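Local coordinates for HD superfamily hydrolase (Clostridium acetobutylicum ATCC 824, PDB 3CCG), which probably hydrolyses diadenosine tetraphosphate symmetrically to two ADP at a two-iron site, as an HD-domain metal-dependent hydrolase, at residues 124-128 / 152-156; 156-161 / 181-186. One frame throughout, in Å; residues are numbered along the deposited sequence.

Contact 1 (124-128 / 152-156); sequences KIIYI and LNKAL
Lys124 reaches across to Asn153 and delivers NZ to OD1 at 2.7 Å. The ammonium lies in the carbonyl plane, on a lone pair of OD1, with a C=O...N angle of 131°. The lysine chain is extended beyond CG, and its stem shares in the packing: Lys124 CB rests on Leu152 CD2 at 3.8 Å, while Lys124 CG meets Leu156 CD2 at 3.9 Å; the lysine and Leu156 cross at about a right angle.

Deeper in, Ile128 and Leu152 lie alongside each other, pointing opposite ways, with Ile128 CG2 3.8 Å from Leu152 CD1. With CG1 anti to the backbone N (chi1 -152°), Ile128 carries CD1 to Ala155 CB and Leu156 CD1, each 4.1 Å away. Leu156 CG approaches Tyr127 CD1 obliquely, at 3.9 Å. The Leu156 contacts are those of one of two conformers.

A second shell surrounds these groups: Ser159 partners the Tyr127 hydroxyl, Leu34 touches Ile125 and Ile128, and Met119 lies against Lys124, Tyr127 and Leu156. Helices 121-132 and 152-170, their local axes inclined at 44° and 10.4 Å apart at their closest, are joined by an apolar seam. Its one cross-helix hydrogen bond runs from a partly exposed lysine to a neutral amide, which would stabilise the charge without neutralising it.

Contact 2 (156-161 / 181-186); sequences LLMSFD and ARNYLI
Asp161 and Arg182 form a salt bridge in which OD1 accepts from NE at 2.7 Å. The N-H...O angle is 146°, so the bond is appreciably bent at the hydrogen, although OD1 lies close to the guanidinium plane and is met nearly along its C-O axis. The carboxylate and guanidinium planes are turned 41° apart, and the second oxygen is reached through water: a single molecule donates to Asp161 OD2 at 2.7 Å and accepts from Arg182 NH2 at 3.0 Å. Both carboxylate oxygens therefore have a polar partner, and the water closes a ring beside the direct bond. Arg182 NH1 is taken by the carbonyl of Gly172 of the second subunit, which accounts for the remaining guanidinium nitrogen.

The arginine stem is extended from CG to NE, with CG anti to the backbone N, and Leu157 CD1 lies 3.7 Å from Arg182 CG. Ile186 CD1, one turn on along the same helix, sits over one guanidinium face, displaced toward its rim.

Phe160 packs against helix 176-188. Its CZ is 3.7 Å from Ala181 CB, and its CE2 3.8 Å from Leu185 CD1, both obliquely placed. The same Leu185 methyl touches Leu156 CB at 3.8 Å.

Helices 152-170 and 176-188 run roughly antiparallel here, 142° between their local axes, as a helical hairpin. Tyr127 of helix 121-132 also meets the Phe160 ring, while the second subunit packs on Asp161, Arg182 and Ile186, placing the salt bridge at the dimer interface.

Overall arrangement
Contacts 1 and 2 follow one another along helix 152-170, their centres about 9 Å apart, and share Leu156, which is pressed by helix 121-132 in one and by helix 176-188 in the other. Further links join them: Tyr127 OH lies 3.0 Å from Ser159 OG, a probable hydrogen bond, and Asn153 O is 3.9 Å from Leu185 CD1. Contact 1 is nearer the metals: the Tyr127 side chain is about 5 Å from that of the iron ligand His112 and about 9 Å from an iron ion, against about 13 Å for Phe160. The pair thus connects helix 121-132, which carries the iron ligand Asp130, through helix 152-170 to helix 176-188 and the second subunit.

Contact 1 (124-128 / 152-156)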
loop_
_atom_site.group_PDB
_atom_site.type_symbol
_atom_site.label_atom_id
_atom_site.label_comp_id
_atom_site.label_asym_id
_atom_site.label_seq_id
_atom_site.Cartn_x
_atom_site.Cartn_y
_atom_site.Cartn_z
ATOM N N LYS A 124 2.572 -12.951 14.680
ATOM C CA LYS A 124 1.228 -12.462 14.797
ATOM C C LYS A 124 0.862 -12.090 16.264
ATOM O O LYS A 124 0.228 -11.102 16.547
ATOM C CB LYS A 124 0.203 -13.433 14.239
ATOM C CG LYS A 124 0.417 -13.761 12.779
ATOM C CD LYS A 124 -0.633 -14.738 12.271
ATOM C CE LYS A 124 -0.438 -15.010 10.785
ATOM N NZ LYS A 124 -1.366 -16.097 10.292
ATOM N N ILE A 125 1.223 -13.018 17.169
ATOM C CA ILE A 125 0.968 -12.835 18.598
ATOM C C ILE A 125 1.635 -11.529 19.121
ATOM O O ILE A 125 1.010 -10.730 19.850
ATOM C CB ILE A 125 1.446 -14.073 19.374
ATOM C CG1 ILE A 125 0.496 -15.245 19.104
ATOM C CG2 ILE A 125 1.488 -13.754 20.849
ATOM C CD1 ILE A 125 0.895 -16.592 19.763
ATOM N N ILE A 126 2.895 -11.286 18.702
ATOM C CA ILE A 126 3.639 -10.124 19.222
ATOM C C ILE A 126 3.033 -8.849 18.623
ATOM O O ILE A 126 2.759 -7.859 19.320
ATOM C CB ILE A 126 5.150 -10.233 18.989
ATOM C CG1 ILE A 126 5.695 -11.480 19.736
ATOM C CG2 ILE A 126 5.846 -8.952 19.410
ATOM C CD1 ILE A 126 5.284 -11.611 21.219
ATOM N N TYR A 127 2.749 -8.903 17.335
ATOM C CA TYR A 127 2.128 -7.767 16.670
ATOM C C TYR A 127 0.799 -7.349 17.350
ATOM O O TYR A 127 0.578 -6.180 17.683
ATOM C CB TYR A 127 1.933 -8.065 15.165
ATOM C CG TYR A 127 1.146 -6.984 14.444
ATOM C CD1 TYR A 127 -0.222 -6.982 14.539
ATOM C CD2 TYR A 127 1.768 -5.927 13.792
ATOM C CE1 TYR A 127 -0.976 -6.018 13.965
ATOM C CE2 TYR A 127 1.008 -4.920 13.213
ATOM C CZ TYR A 127 -0.366 -4.968 13.339
ATOM O OH TYR A 127 -1.225 -4.031 12.752
ATOM N N ILE A 128 -0.075 -8.322 17.575
ATOM C CA ILE A 128 -1.381 -7.972 18.133
ATOM C C ILE A 128 -1.323 -7.661 19.628
ATOM O O ILE A 128 -2.064 -6.810 20.131
ATOM C CB ILE A 128 -2.428 -9.065 17.796
ATOM C CG1 ILE A 128 -3.825 -8.430 17.743
ATOM C CG2 ILE A 128 -2.329 -10.238 18.727
ATOM C CD1 ILE A 128 -4.052 -7.521 16.489
ATOM N N LEU A 152 -7.245 -14.903 15.222
ATOM C CA LEU A 152 -6.061 -14.077 15.169
ATOM C C LEU A 152 -5.931 -13.357 13.815
ATOM O O LEU A 152 -5.673 -12.173 13.786
ATOM C CB LEU A 152 -4.829 -14.940 15.486
ATOM C CG LEU A 152 -3.495 -14.277 15.750
ATOM C CD1 LEU A 152 -3.708 -13.200 16.833
ATOM C CD2 LEU A 152 -2.455 -15.349 16.132
ATOM N N ASN A 153 -6.146 -14.077 12.717
ATOM C CA ASN A 153 -6.057 -13.465 11.392
ATOM C C ASN A 153 -7.094 -12.341 11.221
ATOM O O ASN A 153 -6.826 -11.277 10.632
ATOM C CB ASN A 153 -6.176 -14.526 10.279
ATOM C CG ASN A 153 -4.954 -15.425 10.176
ATOM O OD1 ASN A 153 -3.874 -15.081 10.647
ATOM N ND2 ASN A 153 -5.120 -16.588 9.559
ATOM N N LYS A 154 -8.288 -12.567 11.748
ATOM C CA LYS A 154 -9.300 -11.535 11.712
ATOM C C LYS A 154 -8.830 -10.291 12.458
ATOM O O LYS A 154 -9.016 -9.168 12.028
ATOM C CB LYS A 154 -10.625 -12.049 12.308
ATOM C CG LYS A 154 -11.733 -10.990 12.428
ATOM C CD LYS A 154 -12.964 -11.555 13.191
ATOM C CE LYS A 154 -14.125 -10.543 13.267
ATOM N N ALA A 155 -8.241 -10.504 13.641
ATOM C CA ALA A 155 -7.784 -9.408 14.451
ATOM C C ALA A 155 -6.713 -8.589 13.712
ATOM O O ALA A 155 -6.730 -7.373 13.740
ATOM C CB ALA A 155 -7.229 -9.956 15.791
ATOM N N LEU A 156 -5.762 -9.273 13.093
ATOM C CA LEU A 156 -4.711 -8.539 12.361
ATOM C C LEU A 156 -5.339 -7.709 11.246
ATOM O O LEU A 156 -5.088 -6.500 11.146
ATOM C CB LEU A 156 -3.647 -9.461 11.806
ATOM C CG LEU A 156 -2.429 -9.677 12.698
ATOM C CD1 LEU A 156 -2.761 -10.450 13.946
ATOM C CD2 LEU A 156 -1.343 -10.392 11.881
#

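Contact 2 (156-161 / 181-186)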
loop_
_atom_site.group_PDB
_atom_site.type_symbol
_atom_site.label_atom_id
_atom_site.label_comp_id
_atom_site.label_asym_id
_atom_site.label_seq_id
_atom_site.Cartn_x
_atom_site.Cartn_y
_atom_site.Cartn_z
ATOM N N LEU A 156 -5.762 -9.273 13.093
ATOM C CA LEU A 156 -4.711 -8.539 12.361
ATOM C C LEU A 156 -5.339 -7.709 11.246
ATOM O O LEU A 156 -5.088 -6.500 11.146
ATOM C CB LEU A 156 -3.647 -9.461 11.806
ATOM C CG LEU A 156 -2.429 -9.677 12.698
ATOM C CD1 LEU A 156 -2.761 -10.450 13.946
ATOM C CD2 LEU A 156 -1.343 -10.392 11.881
ATOM N N LEU A 157 -6.235 -8.347 10.497
ATOM C CA LEU A 157 -6.888 -7.654 9.393
ATOM C C LEU A 157 -7.600 -6.404 9.882
ATOM O O LEU A 157 -7.464 -5.331 9.295
ATOM C CB LEU A 157 -7.794 -8.649 8.650
ATOM C CG LEU A 157 -8.448 -8.211 7.339
ATOM C CD1 LEU A 157 -7.432 -7.588 6.395
ATOM C CD2 LEU A 157 -9.158 -9.422 6.677
HETATM N N MSE A 158 -8.308 -6.524 10.999
HETATM C CA MSE A 158 -8.984 -5.391 11.573
HETATM C C MSE A 158 -7.980 -4.288 11.929
HETATM O O MSE A 158 -8.227 -3.094 11.748
HETATM C CB MSE A 158 -9.758 -5.845 12.814
HETATM C CG MSE A 158 -10.843 -6.857 12.507
HETATM SE SE MSE A 158 -11.516 -7.669 14.116
HETATM C CE MSE A 158 -11.493 -5.934 15.171
ATOM N N SER A 159 -6.841 -4.699 12.486
ATOM C CA SER A 159 -5.794 -3.733 12.863
ATOM C C SER A 159 -5.165 -3.002 11.672
ATOM O O SER A 159 -4.974 -1.772 11.705
ATOM C CB SER A 159 -4.706 -4.417 13.734
ATOM O OG SER A 159 -3.796 -3.452 14.227
ATOM N N PHE A 160 -4.871 -3.773 10.624
ATOM C CA PHE A 160 -4.272 -3.235 9.395
ATOM C C PHE A 160 -5.239 -2.211 8.763
ATOM O O PHE A 160 -4.831 -1.105 8.355
ATOM C CB PHE A 160 -3.943 -4.345 8.404
ATOM C CG PHE A 160 -2.891 -5.309 8.856
ATOM C CD1 PHE A 160 -1.820 -4.913 9.622
ATOM C CD2 PHE A 160 -2.910 -6.576 8.390
ATOM C CE1 PHE A 160 -0.831 -5.820 9.961
ATOM C CE2 PHE A 160 -1.918 -7.485 8.701
ATOM C CZ PHE A 160 -0.903 -7.103 9.508
ATOM N N ASP A 161 -6.500 -2.599 8.697
ATOM C CA ASP A 161 -7.538 -1.707 8.133
ATOM C C ASP A 161 -7.608 -0.411 8.903
ATOM O O ASP A 161 -7.627 0.668 8.353
ATOM C CB ASP A 161 -8.901 -2.400 8.048
ATOM C CG ASP A 161 -8.975 -3.460 6.964
ATOM O OD1 ASP A 161 -8.041 -3.598 6.154
ATOM O OD2 ASP A 161 -10.003 -4.181 6.929
ATOM N N ALA A 181 1.135 -7.139 3.987
ATOM C CA ALA A 181 0.655 -8.007 5.030
ATOM C C ALA A 181 -0.857 -8.225 4.933
ATOM O O ALA A 181 -1.370 -9.344 5.095
ATOM C CB ALA A 181 1.031 -7.399 6.425
ATOM N N ARG A 182 -1.575 -7.142 4.734
ATOM C CA ARG A 182 -3.008 -7.174 4.589
ATOM C C ARG A 182 -3.405 -7.979 3.333
ATOM O O ARG A 182 -4.277 -8.847 3.407
ATOM C CB ARG A 182 -3.598 -5.762 4.549
ATOM C CG ARG A 182 -5.068 -5.696 4.301
ATOM C CD ARG A 182 -5.568 -4.299 4.186
ATOM N NE ARG A 182 -6.980 -4.337 3.795
ATOM C CZ ARG A 182 -7.368 -4.543 2.538
ATOM N NH1 ARG A 182 -6.485 -4.672 1.568
ATOM N NH2 ARG A 182 -8.658 -4.630 2.256
ATOM N N ASN A 183 -2.764 -7.699 2.197
ATOM C CA ASN A 183 -3.110 -8.417 0.982
ATOM C C ASN A 183 -2.942 -9.901 1.180
ATOM O O ASN A 183 -3.754 -10.696 0.714
ATOM C CB ASN A 183 -2.278 -7.954 -0.235
ATOM C CG ASN A 183 -2.705 -6.611 -0.785
ATOM O OD1 ASN A 183 -3.838 -6.204 -0.640
ATOM N ND2 ASN A 183 -1.772 -5.932 -1.422
ATOM N N TYR A 184 -1.852 -10.285 1.818
ATOM C CA TYR A 184 -1.525 -11.695 2.051
ATOM C C TYR A 184 -2.642 -12.369 2.869
ATOM O O TYR A 184 -3.074 -13.476 2.541
ATOM C CB TYR A 184 -0.159 -11.820 2.737
ATOM C CG TYR A 184 0.240 -13.250 2.906
ATOM C CD1 TYR A 184 -0.208 -13.974 3.981
ATOM C CD2 TYR A 184 1.085 -13.868 1.992
ATOM C CE1 TYR A 184 0.140 -15.296 4.142
ATOM C CE2 TYR A 184 1.449 -15.204 2.132
ATOM C CZ TYR A 184 0.966 -15.899 3.227
ATOM O OH TYR A 184 1.307 -17.225 3.386
ATOM N N LEU A 185 -3.140 -11.711 3.909
ATOM C CA LEU A 185 -4.238 -12.270 4.725
ATOM C C LEU A 185 -5.520 -12.366 3.912
ATOM O O LEU A 185 -6.230 -13.352 4.015
ATOM C CB LEU A 185 -4.486 -11.480 6.004
ATOM C CG LEU A 185 -3.333 -11.608 7.013
ATOM C CD1 LEU A 185 -3.749 -10.812 8.246
ATOM C CD2 LEU A 185 -3.050 -13.075 7.340
ATOM N N ILE A 186 -5.790 -11.372 3.078
ATOM C CA ILE A 186 -6.995 -11.428 2.267
ATOM C C ILE A 186 -6.930 -12.606 1.317
ATOM O O ILE A 186 -7.925 -13.303 1.143
ATOM C CB ILE A 186 -7.184 -10.167 1.482
ATOM C CG1 ILE A 186 -7.567 -9.040 2.440
ATOM C CG2 ILE A 186 -8.273 -10.379 0.401
ATOM C CD1 ILE A 186 -7.396 -7.732 1.843
HETATM O O HOH W 1 -10.621 -5.016 4.428
#